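Local structure of nidogen-1 (Mus musculus, 1GL4) at residues Gly58-Gly63 and Tyr100-Leu105; Gln137-Phe142 and Lys148-Gln153; Ser87-Ser92 and Gly110-Met115. The protein is a sulfated glycoprotein of basement membranes that associates tightly with laminin and also binds collagen IV and perlecan. All blocks are in the same frame, centred on the assembly; numbering follows the deposited sequence.

Contact 1 (Gly58-Gly63 and Tyr100-Leu105); sequences GRIFVG and YSLLPL
Ser101 OG, with Val62 CG1 lying 3.6 Å from it, is a polar atom gripped from beyond the two segments: it hydrogen-bonds to the backbone N of Ile177 and, weakly, to Pro175 O. What it offers the strand is thus a hydroxyl already engaged, against which the valine methyl rests. Two residues back along strand 58-62, on the same side of it, Ile60 supplies the second touch, CD1 reaching Leu102 CD2 at 3.8 Å. The two branched chains meet obliquely, methyl against methyl. Leu102 leans out to the strand although its CB is not aimed there; with CG anti to the carbonyl carbon (chi1 -62°), CD2 is carried to Ile60. The same residue starts a type I turn, closed by Leu105 N to Leu102 O at 2.9 Å, and the hydroxyls of Tyr269 and Tyr225 take up Leu102 O and Pro104 O. The pairing thus seats the link between helices 96-99 and 107-115 against a wall strand of the G2 beta-barrel. Since no hydrogen bond crosses between the segments, their cohesion rests on van der Waals contact, while Ser101 OG and the carbonyls of Leu102 and Pro104 find partners elsewhere in the domain.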
# COMPACT_ATOMS: atom_id res chain seq x y z
N GLY A 58 -4.87 -14.09 11.94
CA GLY A 58 -4.50 -15.18 11.07
C GLY A 58 -4.38 -16.54 11.74
O GLY A 58 -4.22 -16.63 12.96
N ARG A 59 -4.49 -17.58 10.93
CA ARG A 59 -4.39 -18.97 11.35
C ARG A 59 -3.60 -19.56 10.18
O ARG A 59 -4.19 -19.98 9.18
CB ARG A 59 -5.78 -19.61 11.45
CG ARG A 59 -5.78 -21.08 11.84
CD ARG A 59 -7.19 -21.66 11.77
NE ARG A 59 -7.22 -23.11 11.94
CZ ARG A 59 -6.98 -23.74 13.08
NH1 ARG A 59 -6.69 -23.04 14.18
NH2 ARG A 59 -7.03 -25.06 13.14
N ILE A 60 -2.28 -19.59 10.31
CA ILE A 60 -1.42 -20.05 9.23
C ILE A 60 -0.48 -21.21 9.52
O ILE A 60 0.34 -21.15 10.44
CB ILE A 60 -0.58 -18.87 8.70
CG1 ILE A 60 -1.51 -17.76 8.20
CG2 ILE A 60 0.34 -19.33 7.57
CD1 ILE A 60 -0.82 -16.47 7.86
N PHE A 61 -0.58 -22.26 8.71
CA PHE A 61 0.30 -23.42 8.84
C PHE A 61 1.56 -23.11 8.02
O PHE A 61 1.46 -22.75 6.85
CB PHE A 61 -0.36 -24.69 8.27
CG PHE A 61 -1.61 -25.12 9.00
CD1 PHE A 61 -2.84 -24.52 8.72
CD2 PHE A 61 -1.56 -26.14 9.94
CE1 PHE A 61 -4.01 -24.94 9.38
CE2 PHE A 61 -2.72 -26.57 10.60
CZ PHE A 61 -3.94 -25.97 10.32
N VAL A 62 2.74 -23.26 8.62
CA VAL A 62 4.00 -23.00 7.92
C VAL A 62 4.68 -24.30 7.50
O VAL A 62 4.82 -25.23 8.31
CB VAL A 62 4.99 -22.20 8.81
CG1 VAL A 62 6.30 -21.96 8.05
CG2 VAL A 62 4.37 -20.87 9.21
N GLY A 63 5.10 -24.37 6.24
CA GLY A 63 5.77 -25.57 5.75
C GLY A 63 4.92 -26.82 5.89
O GLY A 63 3.82 -26.89 5.33
N TYR A 100 9.04 -14.34 8.55
CA TYR A 100 9.83 -14.52 7.35
C TYR A 100 9.05 -15.22 6.23
O TYR A 100 9.22 -14.89 5.06
CB TYR A 100 11.12 -15.29 7.67
CG TYR A 100 12.00 -14.58 8.67
CD1 TYR A 100 11.94 -14.90 10.03
CD2 TYR A 100 12.89 -13.58 8.27
CE1 TYR A 100 12.73 -14.24 10.96
CE2 TYR A 100 13.69 -12.91 9.19
CZ TYR A 100 13.61 -13.25 10.54
OH TYR A 100 14.40 -12.59 11.45
N SER A 101 8.17 -16.15 6.60
CA SER A 101 7.39 -16.87 5.59
C SER A 101 6.29 -16.04 4.92
O SER A 101 5.73 -16.46 3.92
CB SER A 101 6.79 -18.14 6.20
OG SER A 101 7.82 -19.07 6.50
N LEU A 102 5.99 -14.87 5.48
CA LEU A 102 4.96 -14.00 4.89
C LEU A 102 5.60 -12.95 3.97
O LEU A 102 4.89 -12.19 3.29
CB LEU A 102 4.17 -13.28 5.99
CG LEU A 102 3.38 -14.14 6.98
CD1 LEU A 102 2.76 -13.26 8.05
CD2 LEU A 102 2.30 -14.92 6.24
N LEU A 103 6.93 -12.91 3.93
CA LEU A 103 7.65 -11.94 3.11
C LEU A 103 7.24 -11.84 1.64
O LEU A 103 7.20 -10.74 1.08
CB LEU A 103 9.16 -12.17 3.20
CG LEU A 103 9.83 -11.66 4.49
CD1 LEU A 103 11.29 -12.08 4.52
CD2 LEU A 103 9.70 -10.14 4.55
N PRO A 104 6.94 -12.97 0.99
CA PRO A 104 6.55 -12.89 -0.42
C PRO A 104 5.15 -12.31 -0.66
O PRO A 104 4.82 -11.93 -1.78
CB PRO A 104 6.61 -14.35 -0.89
CG PRO A 104 7.54 -15.01 0.10
CD PRO A 104 7.14 -14.37 1.40
N LEU A 105 4.35 -12.22 0.40
CA LEU A 105 2.98 -11.74 0.28
C LEU A 105 2.74 -10.23 0.26
O LEU A 105 1.83 -9.72 0.93
CB LEU A 105 2.13 -12.37 1.40
CG LEU A 105 2.31 -13.88 1.54
CD1 LEU A 105 1.50 -14.39 2.73
CD2 LEU A 105 1.87 -14.57 0.26

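Contact 2 (Gln137-Phe142 and Lys148-Gln153); sequences QAEVTF and KLVLKQ
Glu139 and Lys148 join their charged ends across a beta hairpin, the antiparallel pair of strands 133-142 and 149-156 in the wall of the G2 barrel. Lys148 NZ lies 3.1 Å from Glu139 OE2 in a salt bridge, approaching from above the carboxylate plane, 48° out of it. The lysine gets there with CG set between its backbone N and carbonyl carbon (chi1 62°) and the rest of its chain extended. Beside the bridge, Val150 runs alongside Glu139, pointing the same way. Facing the barrel interior, Ala138 CB meets Leu151 CD2 at 3.9 Å, and Leu151 goes on to pack against Ile108 of the central helix. In the backbone, Ala138 and Leu151 form one hydrogen-bonded pair, Val140 and Leu149 the next; the bond from Ala138 N to Leu151 O is 2.9 Å long, its N-H...O angle nearly straight at 178°. One shell further out, Arg228 of the adjoining strand 221-232 makes a second salt bridge to Glu139 OE2 and also hydrogen-bonds Thr141 OG1, so that OE2 has two cationic partners, which probably limits the turning of the carboxylate. A glutamine in place of Glu139 would probably leave Lys148 and Arg228 without the negative charge they share. On the inward face, Val140 CG1 presses on Leu149 CB at 3.5 Å, tighter than usual van der Waals distance.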
# COMPACT_ATOMS: atom_id res chain seq x y z
N GLN A 137 -11.72 -10.67 -1.88
CA GLN A 137 -11.54 -12.09 -1.60
C GLN A 137 -10.34 -12.50 -2.44
O GLN A 137 -10.38 -12.36 -3.66
CB GLN A 137 -12.75 -12.92 -2.07
CG GLN A 137 -14.09 -12.56 -1.45
CD GLN A 137 -15.23 -13.34 -2.09
OE1 GLN A 137 -15.35 -14.55 -1.91
NE2 GLN A 137 -16.07 -12.64 -2.86
N ALA A 138 -9.28 -12.99 -1.81
CA ALA A 138 -8.10 -13.40 -2.56
C ALA A 138 -7.56 -14.77 -2.15
O ALA A 138 -7.75 -15.22 -1.02
CB ALA A 138 -7.00 -12.35 -2.41
N GLU A 139 -6.89 -15.43 -3.09
CA GLU A 139 -6.29 -16.73 -2.83
C GLU A 139 -4.93 -16.77 -3.50
O GLU A 139 -4.74 -16.17 -4.57
CB GLU A 139 -7.15 -17.86 -3.41
CG GLU A 139 -8.48 -18.07 -2.72
CD GLU A 139 -9.20 -19.31 -3.24
OE1 GLU A 139 -10.33 -19.57 -2.79
OE2 GLU A 139 -8.62 -20.01 -4.10
N VAL A 140 -3.98 -17.46 -2.88
CA VAL A 140 -2.66 -17.59 -3.46
C VAL A 140 -2.18 -19.04 -3.37
O VAL A 140 -2.24 -19.66 -2.31
CB VAL A 140 -1.63 -16.66 -2.77
CG1 VAL A 140 -1.50 -17.00 -1.30
CG2 VAL A 140 -0.28 -16.77 -3.46
N THR A 141 -1.75 -19.58 -4.51
CA THR A 141 -1.25 -20.94 -4.57
C THR A 141 0.24 -20.85 -4.87
O THR A 141 0.65 -20.15 -5.80
CB THR A 141 -1.91 -21.75 -5.71
OG1 THR A 141 -3.33 -21.81 -5.51
CG2 THR A 141 -1.35 -23.17 -5.74
N PHE A 142 1.05 -21.54 -4.07
CA PHE A 142 2.50 -21.56 -4.28
C PHE A 142 2.74 -22.85 -5.07
O PHE A 142 2.57 -23.95 -4.54
CB PHE A 142 3.26 -21.60 -2.95
CG PHE A 142 3.09 -20.36 -2.11
CD1 PHE A 142 1.90 -20.12 -1.43
CD2 PHE A 142 4.13 -19.44 -1.99
CE1 PHE A 142 1.74 -18.97 -0.64
CE2 PHE A 142 3.97 -18.29 -1.20
CZ PHE A 142 2.77 -18.06 -0.52
N LYS A 148 -3.15 -23.89 0.08
CA LYS A 148 -3.16 -22.52 -0.40
C LYS A 148 -3.46 -21.57 0.75
O LYS A 148 -3.83 -22.00 1.85
CB LYS A 148 -4.23 -22.35 -1.48
CG LYS A 148 -5.65 -22.62 -1.00
CD LYS A 148 -6.65 -22.51 -2.14
CE LYS A 148 -8.07 -22.82 -1.68
NZ LYS A 148 -9.03 -22.76 -2.82
N LEU A 149 -3.29 -20.28 0.51
CA LEU A 149 -3.59 -19.29 1.54
C LEU A 149 -4.80 -18.48 1.08
O LEU A 149 -4.85 -18.02 -0.07
CB LEU A 149 -2.41 -18.35 1.77
CG LEU A 149 -2.67 -17.30 2.86
CD1 LEU A 149 -2.73 -17.98 4.23
CD2 LEU A 149 -1.58 -16.26 2.86
N VAL A 150 -5.76 -18.29 1.97
CA VAL A 150 -6.96 -17.53 1.67
C VAL A 150 -6.97 -16.21 2.44
O VAL A 150 -6.71 -16.19 3.64
CB VAL A 150 -8.25 -18.31 2.03
CG1 VAL A 150 -9.47 -17.43 1.85
CG2 VAL A 150 -8.36 -19.56 1.17
N LEU A 151 -7.26 -15.13 1.73
CA LEU A 151 -7.30 -13.80 2.33
C LEU A 151 -8.65 -13.13 2.13
O LEU A 151 -9.24 -13.21 1.05
CB LEU A 151 -6.20 -12.93 1.71
CG LEU A 151 -6.19 -11.42 2.00
CD1 LEU A 151 -4.80 -10.87 1.73
CD2 LEU A 151 -7.23 -10.69 1.15
N LYS A 152 -9.15 -12.48 3.18
CA LYS A 152 -10.41 -11.74 3.09
C LYS A 152 -10.21 -10.39 3.75
O LYS A 152 -9.77 -10.30 4.90
CB LYS A 152 -11.56 -12.48 3.79
CG LYS A 152 -12.89 -11.77 3.64
CD LYS A 152 -14.07 -12.63 4.07
CE LYS A 152 -15.39 -11.95 3.75
NZ LYS A 152 -16.58 -12.80 4.09
N GLN A 153 -10.51 -9.32 3.01
CA GLN A 153 -10.35 -7.97 3.53
C GLN A 153 -11.60 -7.13 3.28
O GLN A 153 -12.16 -7.15 2.18
CB GLN A 153 -9.13 -7.29 2.89
CG GLN A 153 -7.78 -7.70 3.50
CD GLN A 153 -6.57 -7.19 2.70
OE1 GLN A 153 -5.51 -6.93 3.26
NE2 GLN A 153 -6.74 -7.08 1.40

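Contact 3 (Ser87-Ser92 and Gly110-Met115); sequences SYTAIS and GIIGWM
Van der Waals contact carries the meeting of Ser87 and Thr89 with Ile112 and Gly113, where the helix inside the barrel passes one strand of its wall. The closest approach is at the glycine: Ser87 OG lies 3.6 Å from Gly113 CA, and Ser87 CA and Gly113 CA are 5.3 Å apart. With no beta carbon on Gly113, the helix can come this near; the serine hydroxyl, turned back over the serine's own main chain (chi1 63°), occupies the ground a side chain would need. Ile112 aims both its branches at the strand, CG2 settling 4.2 Å from Ser87 CB and CD1 reaching Thr89 OG1 at 3.9 Å, the two side chains crossing at a slant.

Hydrogen bonding belongs to the neighbours instead. Thr89 OG1 is bonded to Ser78 OG on the adjacent strand 69-81, and Ser78 OG also bonds Tyr88 O. Tyr88 points away from the helix and packs against a different protein chain of the assembly; His77 and Arg268, involved in perlecan binding, lie about 7 Å from Thr89, side chain to side chain. The strand thus meets the helix through small hydroxyl side chains and no hydrogen bond, while its outer side, next to strands bearing His77 and Arg268, is consistent with a part in the perlecan-binding surface.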
# COMPACT_ATOMS: atom_id res chain seq x y z
N SER A 87 2.68 3.23 -1.80
CA SER A 87 2.01 2.84 -0.57
C SER A 87 3.00 2.15 0.37
O SER A 87 3.75 1.26 -0.05
CB SER A 87 0.83 1.90 -0.86
OG SER A 87 1.26 0.69 -1.45
N TYR A 88 3.00 2.58 1.62
CA TYR A 88 3.88 2.03 2.65
C TYR A 88 3.02 1.36 3.72
O TYR A 88 2.18 2.01 4.34
CB TYR A 88 4.70 3.15 3.31
CG TYR A 88 5.51 4.01 2.36
CD1 TYR A 88 4.90 4.97 1.56
CD2 TYR A 88 6.91 3.89 2.31
CE1 TYR A 88 5.65 5.81 0.73
CE2 TYR A 88 7.67 4.73 1.48
CZ TYR A 88 7.03 5.68 0.70
OH TYR A 88 7.78 6.52 -0.11
N THR A 89 3.23 0.07 3.95
CA THR A 89 2.42 -0.65 4.93
C THR A 89 3.25 -1.30 6.04
O THR A 89 4.31 -1.89 5.78
CB THR A 89 1.55 -1.74 4.25
OG1 THR A 89 0.69 -1.13 3.28
CG2 THR A 89 0.71 -2.48 5.27
N ALA A 90 2.76 -1.19 7.27
CA ALA A 90 3.42 -1.79 8.43
C ALA A 90 2.43 -2.67 9.18
O ALA A 90 1.29 -2.26 9.43
CB ALA A 90 3.95 -0.70 9.36
N ILE A 91 2.86 -3.87 9.54
CA ILE A 91 2.00 -4.80 10.26
C ILE A 91 2.81 -5.28 11.47
O ILE A 91 3.80 -5.98 11.32
CB ILE A 91 1.61 -5.98 9.35
CG1 ILE A 91 0.92 -5.44 8.10
CG2 ILE A 91 0.72 -6.95 10.11
CD1 ILE A 91 0.64 -6.47 7.01
N SER A 92 2.40 -4.89 12.67
CA SER A 92 3.19 -5.30 13.82
C SER A 92 2.53 -6.05 14.94
O SER A 92 1.40 -5.77 15.34
CB SER A 92 3.94 -4.13 14.43
OG SER A 92 4.77 -4.62 15.47
N GLY A 110 -0.37 -4.55 -1.08
CA GLY A 110 -0.53 -4.13 -2.46
C GLY A 110 -1.92 -3.66 -2.88
O GLY A 110 -2.04 -2.89 -3.84
N ILE A 111 -2.96 -4.11 -2.20
CA ILE A 111 -4.32 -3.69 -2.54
C ILE A 111 -4.46 -2.19 -2.27
O ILE A 111 -5.22 -1.49 -2.94
CB ILE A 111 -5.39 -4.48 -1.71
CG1 ILE A 111 -6.80 -4.09 -2.14
CG2 ILE A 111 -5.19 -4.22 -0.23
CD1 ILE A 111 -7.16 -4.51 -3.56
N ILE A 112 -3.70 -1.68 -1.30
CA ILE A 112 -3.74 -0.26 -0.98
C ILE A 112 -3.06 0.54 -2.10
O ILE A 112 -3.43 1.68 -2.38
CB ILE A 112 -3.07 0.02 0.38
CG1 ILE A 112 -3.82 -0.75 1.48
CG2 ILE A 112 -3.06 1.51 0.67
CD1 ILE A 112 -3.20 -0.65 2.85
N GLY A 113 -2.08 -0.08 -2.75
CA GLY A 113 -1.40 0.57 -3.86
C GLY A 113 -2.36 0.67 -5.03
O GLY A 113 -2.36 1.64 -5.79
N TRP A 114 -3.19 -0.36 -5.19
CA TRP A 114 -4.19 -0.40 -6.25
C TRP A 114 -5.21 0.72 -6.01
O TRP A 114 -5.62 1.42 -6.93
CB TRP A 114 -4.90 -1.76 -6.27
CG TRP A 114 -6.10 -1.83 -7.18
CD1 TRP A 114 -6.09 -1.93 -8.54
CD2 TRP A 114 -7.47 -1.76 -6.79
NE1 TRP A 114 -7.38 -1.92 -9.03
CE2 TRP A 114 -8.25 -1.82 -7.97
CE3 TRP A 114 -8.13 -1.66 -5.56
CZ2 TRP A 114 -9.65 -1.78 -7.96
CZ3 TRP A 114 -9.53 -1.61 -5.54
CH2 TRP A 114 -10.27 -1.67 -6.74
N MET A 115 -5.61 0.88 -4.75
CA MET A 115 -6.57 1.91 -4.37
C MET A 115 -6.12 3.33 -4.71
O MET A 115 -6.93 4.15 -5.15
CB MET A 115 -6.86 1.86 -2.87
CG MET A 115 -7.68 0.67 -2.37
SD MET A 115 -7.91 0.74 -0.57
CE MET A 115 -8.87 2.23 -0.42

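How the contacts relate
The three contacts illustrate how a barrel is built round a helical core: all six segments belong to the nidogen G2 beta-barrel. Contact 1 and contact 3 alternate along the chain, 58-63, 87-92, 100-105, 110-115, and the hairpin of contact 2 follows both. Centres of contacts 1 and 2 are 11 Å apart, and they touch directly, Leu105 CD1 meeting Leu149 CD2 at 3.6 Å while Leu105 CD2 reaches Phe142 CZ. Contact 3 lies about 16 to 17 Å from the other two, centre to centre; its Ile111 packs against Gln153 of contact 2. The loop 100-105 and the helix 107-115 that follows it therefore meet several wall strands, including one near the perlecan-binding residues.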